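Local coordinates for protein apical membrane antigen AMA1 (Toxoplasma gondii ME49, PDB 4YIV) that takes part in host cell invasion as a microneme protein of the moving junction, the ring-like structure formed between parasite and host plasma membranes, at residues Asp132-Thr143 with Phe159-Ile170; Gly239-Leu247 with Asp377-Lys385. All coordinates share one frame; numbering follows the deposited sequence.

The two contacts illustrate how a disulfide-rich antigen is held together between neighbouring and between distant parts of the chain. Contact 1 closes before contact 2 opens; its segments are only 16 residues apart, and it ties a helix locally to a hairpin of a five-stranded antiparallel sheet. Contact 2 spans 130 residues, setting the hairpin of 239-247 against the loop that leads into strand 384-389, in the C-terminal part of the fragment. The centres of contact 1 and contact 2 are 44 Å apart, on opposite sides of the chain's centre, with nearest atoms about 24 Å apart and no sheet shared. Contact 1 contains both cysteines of its disulfide, Cys136 and Cys168; contact 2 holds Cys246, whose partner Cys322 lies outside it.

Contact 1 (Asp132-Thr143 with Phe159-Ile170); sequences DLGRCAEFAFKT and FVYDSKKRLCHI
Cys136 on helix 132-141 and Cys168 on strand 167-170 are joined by a disulfide, SG to SG 2.1 Å with a chi3 of 84°, which staples the helix to the hairpin at the middle of a buried interface. Beside it, Phe159 spans about two helix turns. Its CB meets Ala140 CB at 3.9 Å, and a chi1 of 70° then swings the ring back along the helix towards Leu133. CD1 still touches Ala140 CB, while CD2 of Phe159 approaches Cys136 SG at 3.5 Å, an oblique sulfur-aromatic contact. CE1 and CZ rest against Ala137, whose CA sits over the ring face 4.1 Å from the centroid of Phe159 as a CH-pi contact, and CE2 ends near Leu133 CD1. That same methyl presses on Tyr161, Leu133 CD1 to Tyr161 CB being 3.7 Å. The hydroxyl of Tyr161 is buried against Asp132 CB and finds no polar partner. Further along the helix, Phe139 CE2 meets Ile170 CG1 at 3.8 Å. At the other end Arg166 grips a single oxygen side-on, NH2 to Asp132 OD2 3.0 Å and NE to Asp132 OD2 3.3 Å, both from one face of the carboxylate; its NH1 turns to Glu119, which binds a cadmium ion together with Glu122. The helix runs 29° from strand 167-170 and nearly antiparallel to strand 159-162. This hairpin pair lies between strands 210-213 and 116-117 in the sheet, and Met118 of helix 118-122 touches Asp132, Tyr161 and Arg166.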
loop_
_atom_site.group_PDB
_atom_site.type_symbol
_atom_site.label_atom_id
_atom_site.label_comp_id
_atom_site.label_asym_id
_atom_site.label_seq_id
_atom_site.Cartn_x
_atom_site.Cartn_y
_atom_site.Cartn_z
ATOM N N ASP A 132 15.554 6.497 0.019
ATOM C CA ASP A 132 15.638 6.059 1.405
ATOM C C ASP A 132 14.617 4.946 1.596
ATOM O O ASP A 132 14.913 3.948 2.253
ATOM C CB ASP A 132 15.386 7.212 2.391
ATOM C CG ASP A 132 16.639 8.106 2.585
ATOM O OD1 ASP A 132 17.742 7.710 2.151
ATOM O OD2 ASP A 132 16.524 9.210 3.158
ATOM N N LEU A 133 13.423 5.107 1.019
ATOM C CA LEU A 133 12.410 4.053 1.160
ATOM C C LEU A 133 12.932 2.737 0.567
ATOM O O LEU A 133 12.797 1.644 1.149
ATOM C CB LEU A 133 11.106 4.462 0.492
ATOM C CG LEU A 133 9.998 3.370 0.523
ATOM C CD1 LEU A 133 9.694 2.883 1.935
ATOM C CD2 LEU A 133 8.694 3.900 -0.102
ATOM N N GLY A 134 13.555 2.838 -0.599
ATOM C CA GLY A 134 14.186 1.681 -1.201
ATOM C C GLY A 134 15.293 1.051 -0.392
ATOM O O GLY A 134 15.446 -0.163 -0.428
ATOM N N ARG A 135 16.074 1.860 0.331
ATOM C CA ARG A 135 17.152 1.351 1.162
ATOM C C ARG A 135 16.575 0.524 2.303
ATOM O O ARG A 135 17.139 -0.516 2.700
ATOM C CB ARG A 135 17.999 2.497 1.731
ATOM C CG ARG A 135 18.855 3.218 0.682
ATOM C CD ARG A 135 19.769 4.306 1.291
ATOM N NE ARG A 135 20.521 4.868 0.167
ATOM C CZ ARG A 135 20.173 5.952 -0.521
ATOM N NH1 ARG A 135 19.130 6.705 -0.154
ATOM N NH2 ARG A 135 20.907 6.303 -1.583
ATOM N N CYS A 136 15.430 0.956 2.801
ATOM C CA CYS A 136 14.784 0.205 3.889
ATOM C C CYS A 136 14.282 -1.146 3.351
ATOM O O CYS A 136 14.535 -2.210 3.940
ATOM C CB CYS A 136 13.660 1.028 4.501
ATOM S SG CYS A 136 12.713 0.191 5.827
ATOM N N ALA A 137 13.578 -1.096 2.241
ATOM C CA ALA A 137 13.090 -2.315 1.597
ATOM C C ALA A 137 14.227 -3.294 1.255
ATOM O O ALA A 137 14.089 -4.515 1.413
ATOM C CB ALA A 137 12.318 -1.948 0.362
ATOM N N GLU A 138 15.355 -2.770 0.785
ATOM C CA GLU A 138 16.498 -3.616 0.455
ATOM C C GLU A 138 17.079 -4.257 1.701
ATOM O O GLU A 138 17.459 -5.427 1.694
ATOM C CB GLU A 138 17.547 -2.784 -0.296
ATOM C CG GLU A 138 18.755 -3.571 -0.786
ATOM C CD GLU A 138 19.722 -2.705 -1.601
ATOM O OE1 GLU A 138 20.748 -3.254 -2.038
ATOM O OE2 GLU A 138 19.457 -1.484 -1.784
ATOM N N PHE A 139 17.129 -3.485 2.783
ATOM C CA PHE A 139 17.553 -3.991 4.071
ATOM C C PHE A 139 16.675 -5.159 4.524
ATOM O O PHE A 139 17.171 -6.177 5.017
ATOM C CB PHE A 139 17.509 -2.881 5.109
ATOM C CG PHE A 139 17.912 -3.327 6.474
ATOM C CD1 PHE A 139 19.179 -3.831 6.700
ATOM C CD2 PHE A 139 17.018 -3.228 7.540
ATOM C CE1 PHE A 139 19.555 -4.258 7.975
ATOM C CE2 PHE A 139 17.376 -3.655 8.821
ATOM C CZ PHE A 139 18.633 -4.158 9.044
ATOM N N ALA A 140 15.372 -5.012 4.336
ATOM C CA ALA A 140 14.438 -6.105 4.660
ATOM C C ALA A 140 14.674 -7.306 3.718
ATOM O O ALA A 140 14.680 -8.473 4.154
ATOM C CB ALA A 140 13.004 -5.609 4.559
ATOM N N PHE A 141 14.903 -7.033 2.445
ATOM C CA PHE A 141 15.122 -8.136 1.499
ATOM C C PHE A 141 16.392 -8.926 1.847
ATOM O O PHE A 141 16.444 -10.151 1.659
ATOM C CB PHE A 141 15.205 -7.642 0.060
ATOM C CG PHE A 141 15.324 -8.759 -0.929
ATOM C CD1 PHE A 141 14.232 -9.582 -1.210
ATOM C CD2 PHE A 141 16.549 -9.034 -1.544
ATOM C CE1 PHE A 141 14.353 -10.643 -2.114
ATOM C CE2 PHE A 141 16.677 -10.096 -2.443
ATOM C CZ PHE A 141 15.584 -10.901 -2.729
ATOM N N LYS A 142 17.393 -8.240 2.408
ATOM C CA LYS A 142 18.642 -8.889 2.778
ATOM C C LYS A 142 18.664 -9.436 4.203
ATOM O O LYS A 142 19.689 -9.915 4.660
ATOM C CB LYS A 142 19.796 -7.896 2.550
ATOM C CG LYS A 142 19.963 -7.612 1.072
ATOM C CD LYS A 142 21.060 -6.588 0.758
ATOM C CE LYS A 142 21.146 -6.411 -0.752
ATOM N NZ LYS A 142 22.222 -5.489 -1.181
ATOM N N THR A 143 17.519 -9.397 4.876
ATOM C CA THR A 143 17.354 -9.904 6.241
ATOM C C THR A 143 16.431 -11.147 6.191
ATOM O O THR A 143 15.282 -11.057 5.763
ATOM C CB THR A 143 16.742 -8.812 7.197
ATOM O OG1 THR A 143 17.601 -7.653 7.269
ATOM C CG2 THR A 143 16.551 -9.336 8.599
ATOM N N PHE A 159 8.476 -5.034 6.441
ATOM C CA PHE A 159 9.093 -3.879 7.065
ATOM C C PHE A 159 8.090 -2.752 7.214
ATOM O O PHE A 159 7.081 -2.709 6.516
ATOM C CB PHE A 159 10.316 -3.352 6.242
ATOM C CG PHE A 159 9.938 -2.721 4.941
ATOM C CD1 PHE A 159 9.811 -3.490 3.805
ATOM C CD2 PHE A 159 9.677 -1.354 4.849
ATOM C CE1 PHE A 159 9.439 -2.934 2.592
ATOM C CE2 PHE A 159 9.303 -0.782 3.628
ATOM C CZ PHE A 159 9.188 -1.593 2.486
ATOM N N VAL A 160 8.431 -1.809 8.092
ATOM C CA VAL A 160 7.771 -0.513 8.105
ATOM C C VAL A 160 8.863 0.552 8.066
ATOM O O VAL A 160 9.787 0.565 8.905
ATOM C CB VAL A 160 6.846 -0.308 9.360
ATOM C CG1 VAL A 160 6.374 1.140 9.446
ATOM C CG2 VAL A 160 5.637 -1.261 9.299
ATOM N N TYR A 161 8.747 1.436 7.089
ATOM C CA TYR A 161 9.621 2.613 7.043
ATOM C C TYR A 161 8.913 3.771 7.744
ATOM O O TYR A 161 7.803 4.180 7.367
ATOM C CB TYR A 161 10.003 2.990 5.603
ATOM C CG TYR A 161 11.043 4.117 5.564
ATOM C CD1 TYR A 161 12.226 3.992 6.261
ATOM C CD2 TYR A 161 10.798 5.316 4.894
ATOM C CE1 TYR A 161 13.160 5.010 6.285
ATOM C CE2 TYR A 161 11.749 6.359 4.912
ATOM C CZ TYR A 161 12.917 6.188 5.605
ATOM O OH TYR A 161 13.877 7.190 5.654
ATOM N N ASP A 162 9.580 4.295 8.772
ATOM C CA ASP A 162 9.129 5.474 9.486
ATOM C C ASP A 162 9.882 6.609 8.834
ATOM O O ASP A 162 11.086 6.755 9.070
ATOM C CB ASP A 162 9.433 5.374 10.992
ATOM C CG ASP A 162 8.979 6.619 11.784
ATOM O OD1 ASP A 162 8.836 7.725 11.174
ATOM O OD2 ASP A 162 8.790 6.476 13.026
ATOM N N SER A 163 9.194 7.345 7.972
ATOM C CA SER A 163 9.855 8.325 7.114
ATOM C C SER A 163 10.114 9.625 7.871
ATOM O O SER A 163 10.941 10.436 7.452
ATOM C CB SER A 163 9.032 8.623 5.863
ATOM O OG SER A 163 7.786 9.220 6.194
ATOM N N LYS A 164 9.418 9.807 8.986
ATOM C CA LYS A 164 9.667 10.949 9.862
ATOM C C LYS A 164 10.959 10.764 10.681
ATOM O O LYS A 164 11.830 11.622 10.650
ATOM C CB LYS A 164 8.474 11.175 10.791
ATOM C CG LYS A 164 8.545 12.448 11.603
ATOM C CD LYS A 164 7.354 12.543 12.582
ATOM C CE LYS A 164 7.608 13.578 13.688
ATOM N NZ LYS A 164 6.462 13.743 14.643
ATOM N N LYS A 165 11.094 9.647 11.395
ATOM C CA LYS A 165 12.298 9.372 12.166
ATOM C C LYS A 165 13.431 8.783 11.346
ATOM O O LYS A 165 14.552 8.651 11.832
ATOM C CB LYS A 165 11.966 8.436 13.311
ATOM C CG LYS A 165 10.926 9.007 14.235
ATOM C CD LYS A 165 10.795 8.157 15.440
ATOM C CE LYS A 165 9.923 8.819 16.471
ATOM N NZ LYS A 165 9.848 7.925 17.672
ATOM N N ARG A 166 13.140 8.451 10.088
ATOM C CA ARG A 166 14.087 7.754 9.220
ATOM C C ARG A 166 14.644 6.509 9.864
ATOM O O ARG A 166 15.870 6.341 9.973
ATOM C CB ARG A 166 15.241 8.689 8.789
ATOM C CG ARG A 166 14.785 9.738 7.853
ATOM C CD ARG A 166 15.930 10.638 7.411
ATOM N NE ARG A 166 16.736 10.077 6.334
ATOM C CZ ARG A 166 18.070 10.047 6.306
ATOM N NH1 ARG A 166 18.786 10.535 7.314
ATOM N NH2 ARG A 166 18.703 9.524 5.256
ATOM N N LEU A 167 13.715 5.625 10.258
ATOM C CA LEU A 167 14.010 4.346 10.902
ATOM C C LEU A 167 13.351 3.237 10.100
ATOM O O LEU A 167 12.189 3.370 9.729
ATOM C CB LEU A 167 13.472 4.301 12.334
ATOM C CG LEU A 167 14.196 5.210 13.312
ATOM C CD1 LEU A 167 13.510 5.124 14.655
ATOM C CD2 LEU A 167 15.667 4.813 13.406
ATOM N N CYS A 168 14.084 2.149 9.919
ATOM C CA CYS A 168 13.620 0.973 9.193
ATOM C C CYS A 168 13.304 -0.147 10.194
ATOM O O CYS A 168 14.198 -0.696 10.847
ATOM C CB CYS A 168 14.681 0.531 8.188
ATOM S SG CYS A 168 14.110 -0.769 7.040
ATOM N N HIS A 169 12.019 -0.428 10.352
ATOM C CA HIS A 169 11.547 -1.520 11.208
ATOM C C HIS A 169 11.392 -2.802 10.452
ATOM O O HIS A 169 10.695 -2.824 9.453
ATOM C CB HIS A 169 10.170 -1.192 11.810
ATOM C CG HIS A 169 10.186 -0.023 12.742
ATOM N ND1 HIS A 169 10.397 -0.164 14.097
ATOM C CD2 HIS A 169 10.021 1.300 12.518
ATOM C CE1 HIS A 169 10.375 1.028 14.665
ATOM N NE2 HIS A 169 10.155 1.930 13.731
ATOM N N ILE A 170 11.964 -3.863 11.001
ATOM C CA ILE A 170 11.761 -5.224 10.540
ATOM C C ILE A 170 10.760 -5.843 11.489
ATOM O O ILE A 170 10.995 -5.847 12.687
ATOM C CB ILE A 170 13.062 -6.055 10.557
ATOM C CG1 ILE A 170 14.139 -5.427 9.678
ATOM C CG2 ILE A 170 12.766 -7.496 10.103
ATOM C CD1 ILE A 170 13.724 -5.177 8.288
#

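Contact 2 (Gly239-Leu247 with Asp377-Lys385)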
loop_
_atom_site.group_PDB
_atom_site.type_symbol
_atom_site.label_atom_id
_atom_site.label_comp_id
_atom_site.label_asym_id
_atom_site.label_seq_id
_atom_site.Cartn_x
_atom_site.Cartn_y
_atom_site.Cartn_z
ATOM N N GLY A 239 -10.621 5.530 -15.067
ATOM C CA GLY A 239 -11.614 5.018 -15.987
ATOM C C GLY A 239 -11.131 3.841 -16.799
ATOM O O GLY A 239 -9.962 3.447 -16.732
ATOM N N VAL A 240 -12.051 3.282 -17.587
ATOM C CA VAL A 240 -11.758 2.157 -18.465
ATOM C C VAL A 240 -12.192 2.468 -19.903
ATOM O O VAL A 240 -13.267 3.022 -20.135
ATOM C CB VAL A 240 -12.467 0.873 -18.003
ATOM C CG1 VAL A 240 -12.018 0.511 -16.585
ATOM C CG2 VAL A 240 -13.963 1.068 -18.039
ATOM N N TRP A 241 -11.355 2.091 -20.855
ATOM C CA TRP A 241 -11.629 2.383 -22.259
ATOM C C TRP A 241 -12.663 1.399 -22.796
ATOM O O TRP A 241 -12.403 0.196 -22.880
ATOM C CB TRP A 241 -10.343 2.311 -23.084
ATOM C CG TRP A 241 -10.501 2.873 -24.482
ATOM C CD1 TRP A 241 -10.568 2.165 -25.657
ATOM C CD2 TRP A 241 -10.622 4.255 -24.841
ATOM N NE1 TRP A 241 -10.722 3.024 -26.717
ATOM C CE2 TRP A 241 -10.759 4.312 -26.245
ATOM C CE3 TRP A 241 -10.626 5.453 -24.114
ATOM C CZ2 TRP A 241 -10.891 5.515 -26.931
ATOM C CZ3 TRP A 241 -10.760 6.650 -24.798
ATOM C CH2 TRP A 241 -10.892 6.671 -26.191
ATOM N N LYS A 242 -13.839 1.919 -23.144
ATOM C CA LYS A 242 -14.926 1.100 -23.669
ATOM C C LYS A 242 -15.734 1.856 -24.726
ATOM O O LYS A 242 -16.032 3.047 -24.560
ATOM C CB LYS A 242 -15.840 0.642 -22.529
ATOM C CG LYS A 242 -15.409 -0.688 -21.879
ATOM C CD LYS A 242 -16.133 -0.978 -20.551
ATOM C CE LYS A 242 -17.663 -0.801 -20.624
ATOM N NZ LYS A 242 -18.364 -1.696 -21.596
ATOM N N LYS A 243 -16.074 1.160 -25.814
ATOM C CA LYS A 243 -16.857 1.760 -26.901
ATOM C C LYS A 243 -16.221 3.064 -27.378
ATOM O O LYS A 243 -16.875 4.114 -27.431
ATOM C CB LYS A 243 -18.293 2.009 -26.441
ATOM C CG LYS A 243 -19.030 0.742 -26.007
ATOM C CD LYS A 243 -20.366 1.053 -25.298
ATOM C CE LYS A 243 -20.168 1.539 -23.847
ATOM N NZ LYS A 243 -21.406 2.117 -23.219
ATOM N N GLY A 244 -14.929 2.994 -27.678
ATOM C CA GLY A 244 -14.190 4.134 -28.174
ATOM C C GLY A 244 -14.177 5.372 -27.302
ATOM O O GLY A 244 -13.947 6.466 -27.815
ATOM N N ARG A 245 -14.408 5.240 -25.997
ATOM C CA ARG A 245 -14.206 6.392 -25.117
ATOM C C ARG A 245 -13.820 5.978 -23.694
ATOM O O ARG A 245 -13.789 4.791 -23.370
ATOM C CB ARG A 245 -15.450 7.281 -25.091
ATOM C CG ARG A 245 -16.710 6.628 -24.610
ATOM C CD ARG A 245 -17.849 7.644 -24.586
ATOM N NE ARG A 245 -19.051 7.111 -23.941
ATOM C CZ ARG A 245 -19.475 7.440 -22.718
ATOM N NH1 ARG A 245 -18.814 8.324 -21.980
ATOM N NH2 ARG A 245 -20.574 6.885 -22.224
ATOM N N CYS A 246 -13.504 6.960 -22.856
ATOM C CA CYS A 246 -13.068 6.643 -21.499
ATOM C C CYS A 246 -14.250 6.767 -20.572
ATOM O O CYS A 246 -14.820 7.852 -20.409
ATOM C CB CYS A 246 -11.925 7.553 -21.020
ATOM S SG CYS A 246 -11.289 6.999 -19.381
ATOM N N LEU A 247 -14.640 5.642 -19.982
ATOM C CA LEU A 247 -15.724 5.644 -18.999
ATOM C C LEU A 247 -15.131 5.677 -17.591
ATOM O O LEU A 247 -14.453 4.727 -17.168
ATOM C CB LEU A 247 -16.614 4.414 -19.136
ATOM C CG LEU A 247 -17.206 4.025 -20.497
ATOM C CD1 LEU A 247 -18.406 3.147 -20.286
ATOM C CD2 LEU A 247 -17.592 5.220 -21.284
ATOM N N ASP A 377 -20.657 7.148 -29.252
ATOM C CA ASP A 377 -21.175 6.026 -28.494
ATOM C C ASP A 377 -22.697 6.137 -28.497
ATOM O O ASP A 377 -23.271 6.903 -27.727
ATOM C CB ASP A 377 -20.600 6.031 -27.068
ATOM C CG ASP A 377 -21.191 4.945 -26.183
ATOM O OD1 ASP A 377 -21.833 4.009 -26.707
ATOM O OD2 ASP A 377 -21.001 5.030 -24.950
ATOM N N VAL A 378 -23.341 5.387 -29.386
ATOM C CA VAL A 378 -24.793 5.446 -29.526
ATOM C C VAL A 378 -25.507 4.963 -28.263
ATOM O O VAL A 378 -26.531 5.526 -27.876
ATOM C CB VAL A 378 -25.266 4.619 -30.740
ATOM C CG1 VAL A 378 -24.765 5.258 -32.033
ATOM C CG2 VAL A 378 -24.798 3.166 -30.638
ATOM N N GLN A 379 -24.953 3.935 -27.622
ATOM C CA GLN A 379 -25.525 3.364 -26.400
ATOM C C GLN A 379 -25.710 4.423 -25.307
ATOM O O GLN A 379 -26.704 4.397 -24.580
ATOM C CB GLN A 379 -24.638 2.208 -25.897
ATOM C CG GLN A 379 -24.672 1.917 -24.376
ATOM C CD GLN A 379 -26.002 1.357 -23.883
ATOM O OE1 GLN A 379 -26.568 0.446 -24.488
ATOM N NE2 GLN A 379 -26.499 1.895 -22.769
ATOM N N ALA A 380 -24.759 5.350 -25.198
ATOM C CA ALA A 380 -24.807 6.399 -24.174
ATOM C C ALA A 380 -25.020 7.773 -24.805
ATOM O O ALA A 380 -25.359 8.739 -24.120
ATOM C CB ALA A 380 -23.520 6.389 -23.333
ATOM N N CYS A 381 -24.827 7.847 -26.115
ATOM C CA CYS A 381 -24.965 9.097 -26.844
ATOM C C CYS A 381 -24.012 10.147 -26.276
ATOM O O CYS A 381 -24.429 11.191 -25.769
ATOM C CB CYS A 381 -26.410 9.588 -26.803
ATOM S SG CYS A 381 -26.859 10.526 -28.282
ATOM N N LYS A 382 -22.723 9.828 -26.358
ATOM C CA LYS A 382 -21.646 10.743 -26.013
ATOM C C LYS A 382 -20.437 10.369 -26.869
ATOM O O LYS A 382 -20.416 9.300 -27.478
ATOM C CB LYS A 382 -21.324 10.669 -24.520
ATOM C CG LYS A 382 -22.358 11.333 -23.620
ATOM C CD LYS A 382 -22.130 10.977 -22.158
ATOM C CE LYS A 382 -22.843 11.934 -21.214
ATOM N NZ LYS A 382 -22.551 13.359 -21.517
ATOM N N ARG A 383 -19.444 11.251 -26.933
ATOM C CA ARG A 383 -18.220 10.982 -27.694
ATOM C C ARG A 383 -16.975 11.455 -26.948
ATOM O O ARG A 383 -17.010 12.442 -26.204
ATOM C CB ARG A 383 -18.284 11.657 -29.065
ATOM C CG ARG A 383 -18.816 13.069 -28.986
ATOM C CD ARG A 383 -19.128 13.672 -30.338
ATOM N NE ARG A 383 -19.490 15.069 -30.163
ATOM C CZ ARG A 383 -20.595 15.492 -29.551
ATOM N NH1 ARG A 383 -21.492 14.639 -29.062
ATOM N NH2 ARG A 383 -20.807 16.791 -29.438
ATOM N N GLN A 384 -15.871 10.750 -27.156
ATOM C CA GLN A 384 -14.614 11.136 -26.535
ATOM C C GLN A 384 -14.143 12.479 -27.070
ATOM O O GLN A 384 -14.327 12.797 -28.245
ATOM C CB GLN A 384 -13.543 10.076 -26.780
ATOM C CG GLN A 384 -12.152 10.427 -26.255
ATOM C CD GLN A 384 -12.029 10.313 -24.735
ATOM O OE1 GLN A 384 -12.893 9.736 -24.065
ATOM N NE2 GLN A 384 -10.946 10.868 -24.186
ATOM N N LYS A 385 -13.545 13.262 -26.183
ATOM C CA LYS A 385 -12.877 14.501 -26.545
ATOM C C LYS A 385 -11.531 14.543 -25.834
ATOM O O LYS A 385 -11.459 14.688 -24.616
ATOM C CB LYS A 385 -13.727 15.714 -26.168
ATOM C CG LYS A 385 -13.163 17.021 -26.693
ATOM C CD LYS A 385 -13.940 18.235 -26.197
ATOM C CE LYS A 385 -13.208 19.530 -26.562
ATOM N NZ LYS A 385 -13.618 20.654 -25.679
HETATM O O HOH W 1 -14.623 10.041 -21.691
#
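Arg245, closing the type I' turn from Lys242, comes with its CA 5.0 Å from Gln384 CA, while Asp377 N bonds to Lys382 O within the facing loop. The contact is a worked case of one carboxylate oxygen collecting two cations. Arg245 NE gives a nearly straight bond to Asp377 OD2, 3.0 Å at 162°, in the guanidinium plane and onto the anti lone pair of the oxygen. Two weak bonds add to it: Arg245 NH2 to Asp377 OD2 at 3.3 Å, and Lys243 NZ to Asp377 OD2 at 3.4 Å. The guanidinium is sandwiched between Lys382 CB, 4.1 Å from Arg245 CZ on one face, and Leu247 CD2 on the other; its NH1 and NH2 continue to Ser397 and Glu251. Further along the strand, Gln384 meets Cys246. A bend at chi2 (75°) brings Gln384 OE1 to Cys246 N at 3.1 Å, with the donor well above the amide carbonyl plane, and a water 3.0 Å from Gln384 OE1 links that oxygen to Cys246 O. Trp241 CZ3 lies 3.8 Å from Gln384 OE1, while NE2 of Gln384 is taken up by Thr386 and Ser395. Strand 245-248 is an outer strand of its sheet, beside 236-242, and Cys246 is disulfide-bonded to Cys322 of strand 322-326 at the opposite edge; strand 384-389 is central in its own sheet, between 372-373 and 392-397.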